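Local coordinates for substrate-binding protein (Synechococcus sp., PDB 6WPN) that probably binds oligosaccharides or related sugars in the periplasm for uptake into the cell, at residues Leu30-Leu35 with Pro85-Leu90; Tyr44-Leu49 with Val61-Leu66; Leu153-Leu158 with Glu177-Tyr182. All blocks are in the same frame, centred on the assembly; numbering follows the deposited sequence.

Interaction 1. Residues Leu30-Leu35 with Pro85-Leu90; sequences LQLWTL and PDVVNL
Pro85 sets the CB-CG edge of its tilted ring over one face of the Trp33 indole, with CG 3.5 Å from the centroid of the six-membered ring and only 10° off the ring normal, a CH-pi contact made face-on. Its CB spreads the contact toward the five-membered ring, while CD reaches the far rim at CZ2. The torsion chi1 of -76° holds the Trp33 CG beside its own backbone N and turns the ring back toward the start of 85-90. Leu75 and Ala78 of helix 72-80 touch both residues, so an alanine in place of Trp33 would probably leave Pro85 without its aromatic partner and open a gap beneath that helix. On the other face of the sheet Leu32 CD1 meets Val87 CG1 at 3.8 Å, and helix 311-321 packs over both.

Between these two layers the strands run parallel, their short axes 8° apart. Strand 30-35 also pairs with 61-66, and 87-90 is bordered by antiparallel 295-303, the strand order of the N-terminal lobe in type II periplasmic binding proteins.

Trp33 supplies both central backbone bonds: its N donates to Val87 O (3.0 Å), and its O accepts from Asn89 N at 2.9 Å with the donor tilted out of the carbonyl plane. Nearer the strand start, Asp86 grips Gln31 twice. Asp86 N donates to Gln31 O in the carbonyl plane, and Asp86 OD1 receives Gln31 N (3.2 Å) on its anti lone pair; Ser308 OG holds OD2 of this buried carboxylate. At the other end, Asn89 extends its amide across to the first strand, where OD1 takes a weak bond from Leu35 N (3.2 Å), and its ND2 is fixed by Thr301 O.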
# COMPACT_ATOMS: atom_id res chain seq x y z
N LEU A 30 -4.14 -21.63 -17.71
CA LEU A 30 -3.30 -20.72 -16.94
C LEU A 30 -3.87 -20.58 -15.54
O LEU A 30 -5.08 -20.64 -15.33
CB LEU A 30 -3.23 -19.35 -17.61
CG LEU A 30 -2.68 -19.33 -19.04
CD1 LEU A 30 -2.95 -17.99 -19.71
CD2 LEU A 30 -1.20 -19.64 -19.04
N GLN A 31 -2.98 -20.40 -14.57
CA GLN A 31 -3.38 -20.14 -13.19
C GLN A 31 -2.98 -18.71 -12.83
O GLN A 31 -1.79 -18.36 -12.91
CB GLN A 31 -2.78 -21.15 -12.21
CG GLN A 31 -3.29 -22.56 -12.35
CD GLN A 31 -2.60 -23.51 -11.39
OE1 GLN A 31 -1.46 -23.26 -10.96
NE2 GLN A 31 -3.27 -24.60 -11.04
N LEU A 32 -3.96 -17.90 -12.46
CA LEU A 32 -3.74 -16.52 -12.05
C LEU A 32 -3.82 -16.42 -10.53
O LEU A 32 -4.74 -16.98 -9.92
CB LEU A 32 -4.78 -15.59 -12.69
CG LEU A 32 -4.85 -14.16 -12.15
CD1 LEU A 32 -3.62 -13.35 -12.55
CD2 LEU A 32 -6.12 -13.48 -12.62
N TRP A 33 -2.85 -15.74 -9.94
CA TRP A 33 -2.77 -15.55 -8.49
C TRP A 33 -2.90 -14.06 -8.19
O TRP A 33 -2.07 -13.27 -8.64
CB TRP A 33 -1.45 -16.08 -7.95
CG TRP A 33 -1.35 -17.57 -7.85
CD1 TRP A 33 -2.13 -18.49 -8.49
CD2 TRP A 33 -0.40 -18.32 -7.09
NE1 TRP A 33 -1.73 -19.77 -8.16
CE2 TRP A 33 -0.66 -19.69 -7.30
CE3 TRP A 33 0.65 -17.96 -6.24
CZ2 TRP A 33 0.09 -20.70 -6.70
CZ3 TRP A 33 1.39 -18.97 -5.64
CH2 TRP A 33 1.11 -20.32 -5.88
N THR A 34 -3.93 -13.69 -7.43
CA THR A 34 -4.14 -12.30 -7.05
C THR A 34 -4.07 -12.16 -5.53
O THR A 34 -4.19 -13.14 -4.79
CB THR A 34 -5.49 -11.76 -7.56
OG1 THR A 34 -6.56 -12.56 -7.05
CG2 THR A 34 -5.53 -11.79 -9.08
N LEU A 35 -3.90 -10.92 -5.08
CA LEU A 35 -3.68 -10.62 -3.67
C LEU A 35 -4.88 -9.88 -3.09
O LEU A 35 -5.22 -8.79 -3.56
CB LEU A 35 -2.42 -9.77 -3.49
CG LEU A 35 -1.11 -10.47 -3.84
CD1 LEU A 35 0.07 -9.60 -3.44
CD2 LEU A 35 -1.07 -11.82 -3.16
N PRO A 85 2.52 -21.04 -10.89
CA PRO A 85 1.49 -20.26 -11.58
C PRO A 85 2.09 -19.47 -12.72
O PRO A 85 3.30 -19.27 -12.81
CB PRO A 85 0.95 -19.33 -10.48
CG PRO A 85 2.07 -19.24 -9.49
CD PRO A 85 2.75 -20.57 -9.52
N ASP A 86 1.22 -19.04 -13.63
CA ASP A 86 1.70 -18.35 -14.82
C ASP A 86 1.75 -16.84 -14.67
O ASP A 86 2.70 -16.20 -15.15
CB ASP A 86 0.82 -18.74 -16.02
CG ASP A 86 0.83 -20.24 -16.28
OD1 ASP A 86 -0.19 -20.90 -16.02
OD2 ASP A 86 1.88 -20.76 -16.71
N VAL A 87 0.78 -16.24 -13.98
CA VAL A 87 0.79 -14.81 -13.67
C VAL A 87 0.57 -14.65 -12.17
O VAL A 87 -0.40 -15.20 -11.62
CB VAL A 87 -0.29 -14.03 -14.45
CG1 VAL A 87 -0.25 -12.57 -14.07
CG2 VAL A 87 -0.11 -14.19 -15.95
N VAL A 88 1.45 -13.91 -11.52
CA VAL A 88 1.38 -13.71 -10.08
C VAL A 88 1.29 -12.22 -9.81
O VAL A 88 2.01 -11.42 -10.42
CB VAL A 88 2.60 -14.32 -9.35
CG1 VAL A 88 2.42 -14.21 -7.85
CG2 VAL A 88 2.77 -15.76 -9.75
N ASN A 89 0.42 -11.86 -8.87
CA ASN A 89 0.21 -10.47 -8.47
C ASN A 89 1.19 -10.13 -7.35
O ASN A 89 1.18 -10.76 -6.29
CB ASN A 89 -1.23 -10.27 -8.02
CG ASN A 89 -1.50 -8.88 -7.53
OD1 ASN A 89 -2.30 -8.68 -6.62
ND2 ASN A 89 -0.85 -7.89 -8.14
N LEU A 90 2.03 -9.12 -7.58
CA LEU A 90 3.08 -8.76 -6.64
C LEU A 90 3.04 -7.26 -6.37
O LEU A 90 2.32 -6.51 -7.03
CB LEU A 90 4.46 -9.15 -7.17
CG LEU A 90 4.73 -10.62 -7.49
CD1 LEU A 90 6.19 -10.80 -7.88
CD2 LEU A 90 4.38 -11.51 -6.32

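Interaction 2. Residues Tyr44-Leu49 with Val61-Leu66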
# COMPACT_ATOMS: atom_id res chain seq x y z
N TYR A 44 -16.19 -8.41 -11.01
CA TYR A 44 -15.21 -7.89 -11.97
C TYR A 44 -14.36 -9.01 -12.55
O TYR A 44 -14.23 -9.14 -13.77
CB TYR A 44 -14.32 -6.84 -11.32
CG TYR A 44 -13.20 -6.40 -12.24
CD1 TYR A 44 -13.40 -5.41 -13.19
CD2 TYR A 44 -11.95 -7.00 -12.17
CE1 TYR A 44 -12.38 -5.01 -14.03
CE2 TYR A 44 -10.92 -6.62 -13.01
CZ TYR A 44 -11.14 -5.62 -13.94
OH TYR A 44 -10.12 -5.24 -14.79
N MSE A 45 -13.76 -9.82 -11.69
CA MSE A 45 -12.90 -10.91 -12.13
C MSE A 45 -13.68 -11.94 -12.94
O MSE A 45 -13.16 -12.51 -13.89
CB MSE A 45 -12.21 -11.57 -10.94
CG MSE A 45 -11.27 -10.65 -10.16
SE MSE A 45 -9.72 -10.06 -11.20
CE MSE A 45 -9.11 -11.78 -11.84
N ASP A 46 -14.93 -12.18 -12.55
CA ASP A 46 -15.74 -13.17 -13.26
C ASP A 46 -16.00 -12.75 -14.69
O ASP A 46 -16.05 -13.59 -15.59
CB ASP A 46 -17.06 -13.39 -12.52
CG ASP A 46 -16.91 -14.29 -11.31
OD1 ASP A 46 -15.78 -14.77 -11.06
OD2 ASP A 46 -17.92 -14.52 -10.60
N ASP A 47 -16.17 -11.45 -14.94
CA ASP A 47 -16.43 -10.97 -16.29
C ASP A 47 -15.15 -10.89 -17.12
O ASP A 47 -15.12 -11.36 -18.27
CB ASP A 47 -17.13 -9.62 -16.26
CG ASP A 47 -17.67 -9.22 -17.62
OD1 ASP A 47 -18.71 -9.78 -18.03
OD2 ASP A 47 -17.06 -8.35 -18.29
N VAL A 48 -14.10 -10.26 -16.59
CA VAL A 48 -12.88 -10.04 -17.37
C VAL A 48 -12.22 -11.38 -17.73
O VAL A 48 -11.80 -11.59 -18.87
CB VAL A 48 -11.91 -9.10 -16.64
CG1 VAL A 48 -11.49 -9.66 -15.29
CG2 VAL A 48 -10.70 -8.82 -17.51
N LEU A 49 -12.10 -12.28 -16.75
CA LEU A 49 -11.56 -13.60 -17.05
C LEU A 49 -12.49 -14.36 -17.98
O LEU A 49 -12.03 -15.12 -18.84
CB LEU A 49 -11.33 -14.38 -15.76
CG LEU A 49 -10.32 -13.78 -14.78
CD1 LEU A 49 -10.07 -14.74 -13.64
CD2 LEU A 49 -9.02 -13.41 -15.48
N VAL A 61 -8.30 -19.67 -17.80
CA VAL A 61 -7.71 -19.18 -16.56
C VAL A 61 -8.43 -19.81 -15.38
O VAL A 61 -9.66 -19.81 -15.32
CB VAL A 61 -7.77 -17.64 -16.49
CG1 VAL A 61 -7.40 -17.16 -15.09
CG2 VAL A 61 -6.82 -17.04 -17.51
N ARG A 62 -7.65 -20.36 -14.45
CA ARG A 62 -8.14 -20.80 -13.15
C ARG A 62 -7.59 -19.83 -12.10
O ARG A 62 -6.38 -19.77 -11.87
CB ARG A 62 -7.73 -22.24 -12.85
CG ARG A 62 -8.42 -23.32 -13.69
CD ARG A 62 -9.91 -23.51 -13.32
NE ARG A 62 -10.83 -22.83 -14.24
CZ ARG A 62 -11.22 -23.34 -15.41
NH1 ARG A 62 -10.77 -24.53 -15.80
NH2 ARG A 62 -12.06 -22.67 -16.19
N TRP A 63 -8.49 -19.06 -11.49
CA TRP A 63 -8.14 -17.94 -10.62
C TRP A 63 -8.14 -18.37 -9.16
O TRP A 63 -9.09 -19.01 -8.69
CB TRP A 63 -9.13 -16.80 -10.83
CG TRP A 63 -9.05 -15.69 -9.83
CD1 TRP A 63 -7.93 -15.12 -9.31
CD2 TRP A 63 -10.16 -15.02 -9.22
NE1 TRP A 63 -8.26 -14.13 -8.43
CE2 TRP A 63 -9.63 -14.05 -8.35
CE3 TRP A 63 -11.55 -15.14 -9.34
CZ2 TRP A 63 -10.44 -13.21 -7.59
CZ3 TRP A 63 -12.35 -14.30 -8.58
CH2 TRP A 63 -11.80 -13.35 -7.72
N THR A 64 -7.08 -18.01 -8.43
CA THR A 64 -6.98 -18.22 -6.99
C THR A 64 -6.52 -16.93 -6.34
O THR A 64 -5.54 -16.32 -6.78
CB THR A 64 -6.01 -19.36 -6.64
OG1 THR A 64 -4.67 -18.98 -6.98
CG2 THR A 64 -6.37 -20.64 -7.39
N ASP A 65 -7.24 -16.48 -5.32
CA ASP A 65 -6.92 -15.26 -4.59
C ASP A 65 -6.39 -15.62 -3.20
O ASP A 65 -7.00 -16.41 -2.48
CB ASP A 65 -8.15 -14.36 -4.48
CG ASP A 65 -7.85 -13.02 -3.85
OD1 ASP A 65 -7.00 -12.29 -4.40
OD2 ASP A 65 -8.47 -12.70 -2.81
N LEU A 66 -5.25 -15.03 -2.83
CA LEU A 66 -4.53 -15.35 -1.60
C LEU A 66 -4.20 -14.08 -0.83
O LEU A 66 -4.17 -12.98 -1.40
CB LEU A 66 -3.23 -16.12 -1.89
CG LEU A 66 -3.25 -17.64 -2.06
CD1 LEU A 66 -4.03 -18.01 -3.31
CD2 LEU A 66 -1.83 -18.19 -2.16
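Met45, a selenomethionine in this crystal, lies across one face of the Trp63 indole and leads the packing of helix 42-55 against strand 61-66. The helix is the connection of a beta-alpha-beta crossover: it follows strand 30-35 and leads into 61-66, its parallel neighbour in the sheet. The geometry agrees, since the short helix and strand axes run nearly antiparallel, at 162°, with a closest approach of 10.4 Å.

Traced outward from the backbone, Met45 meets the ring at almost every atom. CB sits over the six-membered ring, displaced toward its rim; it is 3.8 Å from the centroid and 19° off the normal, which makes it a CH-pi contact. CG moves across the same ring, 3.7 Å from Trp63 CH2 and equally close to CZ2. The chain then bends at both chi2 and chi3, so the selenium rises off the face to 5.1 Å from the centroid, a distant Met-aromatic contact, and CE turns back toward the ring fusion. The same methyl also touches Leu32 of the adjoining strand 30-35.

One helical turn later, Leu49 fills the angle between ring and strand. Its CD1 comes within 3.6 Å of Trp63 CB and also touches Val61 CG1 at 3.9 Å, so a single methyl bridges two residues that point to the same side of the strand. With CG anti to its backbone N (chi1 169°), Trp63 carries its ring along the helix and away from Leu49, under Met45. The contact is mainly apolar, with the Asp46 carboxylate only grazing the ring near CZ3; the indole nitrogen is satisfied from strand 30-35, where NE1 is hydrogen-bonded to Thr34 OG1. At its far end the Met45 methyl CE stops 4.2 Å from Trp63 CE2.

Interaction 3. Residues Leu153-Leu158 with Glu177-Tyr182; sequences LRQAGL and ERTGRY
The guanidinium of Arg178 spreads one flat face over the backbone of Ala156 and Gly157, with NH1 3.8 Å from Gly157 CA. A second guanidinium, that of Arg181, is met near its plane: Thr179 O accepts from NH1 at 3.2 Å, only 14° out of that plane. Gly157 ends helix 150-155 in a Schellman motif with positive phi, and a beta carbon on it would fall 2.4 Å from Arg178 NH1, so the lack of a side chain suits both the turn and the arginine above it. Thr179 CG2 wedges against the last helical turn, 3.6 Å from Ala156 CB and equally near Gln155 CG. The extended Gln155 chain continues past it, bringing its amide beside Thr179 CB. Meanwhile Thr179 OG1 accepts from Arg181 N (3.1 Å), an ST turn, and is also bonded to Ile175 O. The contact thus joins the C-terminal ends of helices 150-155 and 168-179. Ile175 of the second helix touches Leu153, Ala156 and Leu158, while Arg181 forms a salt bridge with Glu257 and Tyr182 makes backbone bonds to Glu257 and Ala259, just ahead of strand 260-263.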
# COMPACT_ATOMS: atom_id res chain seq x y z
N LEU A 153 -13.34 16.72 15.26
CA LEU A 153 -12.50 17.91 15.22
C LEU A 153 -13.18 19.08 15.91
O LEU A 153 -12.56 19.79 16.71
CB LEU A 153 -12.16 18.28 13.78
CG LEU A 153 -11.10 17.47 13.04
CD1 LEU A 153 -10.73 18.19 11.76
CD2 LEU A 153 -9.87 17.25 13.91
N ARG A 154 -14.46 19.30 15.61
CA ARG A 154 -15.19 20.38 16.28
C ARG A 154 -15.29 20.14 17.79
O ARG A 154 -15.21 21.09 18.58
CB ARG A 154 -16.58 20.55 15.68
CG ARG A 154 -16.60 21.23 14.31
CD ARG A 154 -18.03 21.54 13.85
NE ARG A 154 -18.77 20.34 13.47
CZ ARG A 154 -19.62 19.70 14.27
NH1 ARG A 154 -19.84 20.13 15.51
NH2 ARG A 154 -20.25 18.61 13.83
N GLN A 155 -15.47 18.88 18.21
CA GLN A 155 -15.48 18.57 19.64
C GLN A 155 -14.12 18.89 20.28
O GLN A 155 -14.07 19.34 21.43
CB GLN A 155 -15.86 17.10 19.86
CG GLN A 155 -15.99 16.70 21.33
CD GLN A 155 -16.43 15.26 21.52
OE1 GLN A 155 -16.51 14.51 20.54
NE2 GLN A 155 -16.68 14.86 22.74
N ALA A 156 -13.03 18.71 19.55
CA ALA A 156 -11.71 19.04 20.08
C ALA A 156 -11.33 20.51 19.91
O ALA A 156 -10.23 20.90 20.31
CB ALA A 156 -10.66 18.16 19.39
N GLY A 157 -12.21 21.33 19.34
CA GLY A 157 -11.86 22.71 19.12
C GLY A 157 -10.88 22.89 17.99
O GLY A 157 -10.03 23.78 18.05
N LEU A 158 -10.95 22.05 16.96
CA LEU A 158 -10.06 22.11 15.82
C LEU A 158 -10.88 22.34 14.56
O LEU A 158 -12.04 21.93 14.47
CB LEU A 158 -9.23 20.84 15.68
CG LEU A 158 -8.44 20.44 16.92
CD1 LEU A 158 -7.79 19.07 16.72
CD2 LEU A 158 -7.40 21.49 17.24
N GLU A 177 -7.25 15.02 24.78
CA GLU A 177 -7.64 15.64 26.04
C GLU A 177 -9.02 16.28 25.98
O GLU A 177 -9.72 16.29 27.00
CB GLU A 177 -6.60 16.69 26.44
CG GLU A 177 -5.21 16.11 26.66
CD GLU A 177 -4.16 17.16 26.99
OE1 GLU A 177 -4.51 18.36 27.03
OE2 GLU A 177 -2.99 16.77 27.20
N ARG A 178 -9.44 16.78 24.82
CA ARG A 178 -10.73 17.45 24.75
C ARG A 178 -11.87 16.53 24.35
O ARG A 178 -13.02 16.82 24.68
CB ARG A 178 -10.66 18.65 23.79
CG ARG A 178 -9.62 19.69 24.21
CD ARG A 178 -9.69 20.97 23.39
NE ARG A 178 -10.84 21.80 23.75
CZ ARG A 178 -11.05 23.04 23.31
NH1 ARG A 178 -10.19 23.60 22.47
NH2 ARG A 178 -12.12 23.71 23.70
N THR A 179 -11.58 15.41 23.68
CA THR A 179 -12.62 14.46 23.29
C THR A 179 -12.45 13.08 23.87
O THR A 179 -13.40 12.30 23.85
CB THR A 179 -12.68 14.30 21.76
OG1 THR A 179 -11.56 13.51 21.34
CG2 THR A 179 -12.61 15.64 21.07
N GLY A 180 -11.26 12.74 24.38
CA GLY A 180 -10.99 11.41 24.85
C GLY A 180 -10.76 10.39 23.76
O GLY A 180 -10.30 9.28 24.06
N ARG A 181 -11.01 10.74 22.51
CA ARG A 181 -10.80 9.83 21.40
C ARG A 181 -9.36 9.96 20.91
O ARG A 181 -8.57 10.75 21.43
CB ARG A 181 -11.80 10.11 20.27
CG ARG A 181 -13.14 9.41 20.41
CD ARG A 181 -13.91 9.82 21.65
NE ARG A 181 -15.21 9.17 21.73
CZ ARG A 181 -16.06 9.30 22.74
NH1 ARG A 181 -15.73 10.05 23.79
NH2 ARG A 181 -17.23 8.68 22.72
N TYR A 182 -9.01 9.18 19.90
CA TYR A 182 -7.64 9.12 19.40
C TYR A 182 -7.52 9.84 18.06
O TYR A 182 -8.41 9.76 17.21
CB TYR A 182 -7.18 7.66 19.29
CG TYR A 182 -6.99 7.04 20.65
CD1 TYR A 182 -5.81 7.24 21.36
CD2 TYR A 182 -8.01 6.30 21.25
CE1 TYR A 182 -5.64 6.69 22.62
CE2 TYR A 182 -7.84 5.74 22.51
CZ TYR A 182 -6.65 5.94 23.19
OH TYR A 182 -6.47 5.40 24.44

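In the fold
From the N terminus, strand 30-35 leads into helix 42-55, which turns back over strand 61-66 and closes interaction 2. The chain then passes through helix 72-80 to strand 87-90, where interaction 1 closes a longer loop that contains the first one entirely. The two share one sheet and touch, with centres 10 Å apart: besides its bond to the indole, Thr34 OG1 probably hydrogen-bonds Asp65 OD1 at 2.7 Å. Interaction 3 opens only afterwards, closing a short, partly helical loop between 153-158 and 177-182. Its nearest atoms are about 28 Å from interaction 1, across the centre of the chain, consistent with a position in the other lobe.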